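Local atomic coordinates of putative type VI secretion protein (PDB entry 6SKI), a protein that probably hydrolyses phospholipids as a Tle1-type antibacterial effector toxin that is loaded on the VgrG spike of the type VI secretion system. Residues R33-T38 with Q113-D118. Numbering follows the deposited sequence.
Sequences RGVTLT and QVLKKD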
loop_
_atom_site.group_PDB
_atom_site.type_symbol
_atom_site.label_atom_id
_atom_site.label_comp_id
_atom_site.label_asym_id
_atom_site.label_seq_id
_atom_site.Cartn_x
_atom_site.Cartn_y
_atom_site.Cartn_z
ATOM N N ARG A 33 15.146 23.936 23.167
ATOM C CA ARG A 33 13.781 23.463 22.999
ATOM C C ARG A 33 13.758 21.945 22.948
ATOM O O ARG A 33 14.737 21.304 22.571
ATOM C CB ARG A 33 13.189 23.994 21.698
ATOM C CG ARG A 33 12.404 25.274 21.785
ATOM C CD ARG A 33 11.975 25.654 20.383
ATOM N NE ARG A 33 13.133 25.917 19.538
ATOM C CZ ARG A 33 13.098 25.980 18.212
ATOM N NH1 ARG A 33 11.959 25.792 17.567
ATOM N NH2 ARG A 33 14.206 26.229 17.531
ATOM N N GLY A 34 12.629 21.365 23.334
ATOM C CA GLY A 34 12.336 19.973 23.051
ATOM C C GLY A 34 11.216 19.899 22.025
ATOM O O GLY A 34 10.070 20.233 22.325
ATOM N N VAL A 35 11.567 19.465 20.817
ATOM C CA VAL A 35 10.619 19.425 19.709
ATOM C C VAL A 35 10.165 17.989 19.485
ATOM O O VAL A 35 10.982 17.064 19.453
ATOM C CB VAL A 35 11.214 20.049 18.433
ATOM C CG1 VAL A 35 11.880 21.368 18.769
ATOM C CG2 VAL A 35 12.203 19.127 17.755
ATOM N N THR A 36 8.852 17.795 19.422
ATOM C CA THR A 36 8.289 16.505 19.046
ATOM C C THR A 36 8.296 16.388 17.530
ATOM O O THR A 36 7.527 17.066 16.846
ATOM C CB THR A 36 6.875 16.358 19.594
ATOM O OG1 THR A 36 6.813 16.923 20.908
ATOM C CG2 THR A 36 6.481 14.898 19.656
ATOM N N LEU A 37 9.152 15.530 16.999
ATOM C CA LEU A 37 9.265 15.345 15.561
ATOM C C LEU A 37 8.476 14.110 15.157
ATOM O O LEU A 37 8.750 13.007 15.637
ATOM C CB LEU A 37 10.726 15.216 15.137
ATOM C CG LEU A 37 10.971 15.061 13.641
ATOM C CD1 LEU A 37 10.449 16.258 12.882
ATOM C CD2 LEU A 37 12.445 14.894 13.397
ATOM N N THR A 38 7.501 14.300 14.278
ATOM C CA THR A 38 6.694 13.213 13.751
ATOM C C THR A 38 7.113 12.933 12.319
ATOM O O THR A 38 7.169 13.851 11.495
ATOM C CB THR A 38 5.208 13.556 13.804
ATOM O OG1 THR A 38 4.937 14.322 14.981
ATOM C CG2 THR A 38 4.381 12.294 13.825
ATOM N N GLN A 113 10.040 22.202 7.390
ATOM C CA GLN A 113 11.394 22.268 6.849
ATOM C C GLN A 113 12.305 23.078 7.763
ATOM O O GLN A 113 13.299 22.544 8.253
ATOM C CB GLN A 113 11.360 22.847 5.435
ATOM C CG GLN A 113 11.031 21.832 4.363
ATOM C CD GLN A 113 11.168 22.399 2.971
ATOM O OE1 GLN A 113 11.078 23.608 2.772
ATOM N NE2 GLN A 113 11.388 21.527 1.996
ATOM N N VAL A 114 11.977 24.335 8.042
ATOM C CA VAL A 114 12.730 25.165 8.971
ATOM C C VAL A 114 11.815 25.500 10.137
ATOM O O VAL A 114 10.716 26.032 9.938
ATOM C CB VAL A 114 13.253 26.443 8.296
ATOM C CG1 VAL A 114 13.722 27.436 9.341
ATOM C CG2 VAL A 114 14.375 26.113 7.334
ATOM N N LEU A 115 12.261 25.193 11.348
ATOM C CA LEU A 115 11.406 25.415 12.499
ATOM C C LEU A 115 11.429 26.882 12.904
ATOM O O LEU A 115 12.381 27.618 12.636
ATOM C CB LEU A 115 11.832 24.539 13.675
ATOM C CG LEU A 115 12.024 23.056 13.367
ATOM C CD1 LEU A 115 12.311 22.288 14.638
ATOM C CD2 LEU A 115 10.803 22.504 12.663
ATOM N N LYS A 116 10.353 27.302 13.556
ATOM C CA LYS A 116 10.258 28.664 14.045
ATOM C C LYS A 116 10.997 28.790 15.373
ATOM O O LYS A 116 11.450 27.806 15.961
ATOM C CB LYS A 116 8.796 29.075 14.192
ATOM C CG LYS A 116 7.915 28.571 13.066
ATOM C CD LYS A 116 6.873 29.592 12.662
ATOM C CE LYS A 116 6.594 29.512 11.173
ATOM N NZ LYS A 116 7.851 29.477 10.375
ATOM N N LYS A 117 11.123 30.031 15.844
ATOM C CA LYS A 117 11.807 30.281 17.105
ATOM C C LYS A 117 11.113 29.615 18.285
ATOM O O LYS A 117 11.746 29.399 19.323
ATOM C CB LYS A 117 11.907 31.787 17.349
ATOM C CG LYS A 117 13.108 32.451 16.697
ATOM C CD LYS A 117 13.049 33.978 16.763
ATOM C CE LYS A 117 12.494 34.538 18.078
ATOM N NZ LYS A 117 12.969 33.854 19.321
ATOM N N ASP A 118 9.830 29.282 18.149
ATOM C CA ASP A 118 9.036 28.763 19.252
ATOM C C ASP A 118 8.438 27.396 18.951
ATOM O O ASP A 118 7.703 26.856 19.785
ATOM C CB ASP A 118 7.919 29.751 19.594
ATOM C CG ASP A 118 8.205 30.545 20.846
ATOM O OD1 ASP A 118 7.260 31.141 21.401
ATOM O OD2 ASP A 118 9.377 30.575 21.277
#
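Arg33 leaves strand 22-43 with its CB directed at the loop that precedes strand 121-128, and every atom from CD outward lies near backbone of that loop. CD, the last methylene, lies 3.9 Å from the carbonyl O of Lys117. The chain then bends at chi3 (-63°), leaving NE by the same oxygen at 3.8 Å. Lys117 O sits over one face of the guanidinium, 3.7 Å above its plane and displaced toward the rim. CZ, 3.3 Å from Lys116 O, marks the passage from one carbonyl to the next, and NH2 too lies nearest Lys116 O, at 3.5 Å. At the tip, NH1 comes within 2.6 Å of Lys116 O, approached obliquely, and donates a hydrogen bond to Gln119 O just beyond. A long, cationic side chain rich in N-H groups suits a place where several backbone carbonyls lie close. Asp118 may add a weak electrostatic pull, its OD2 being 6.2 Å from Arg33 NE.

Strand 22-43 is an inner strand here, flanked by 184-195 and 121-128, in the mixed, largely parallel sheet expected of an alpha/beta-hydrolase fold; 113-118 leads into 121-128.

Two residues along, Val35 faces the same loop. Its CG1 meets Leu115 CD1 at 4.3 Å, a loose touch between branched apolar side chains. Leu115, its chi1 of -50° helping to set CD1 there, also packs on Phe175 and Phe184.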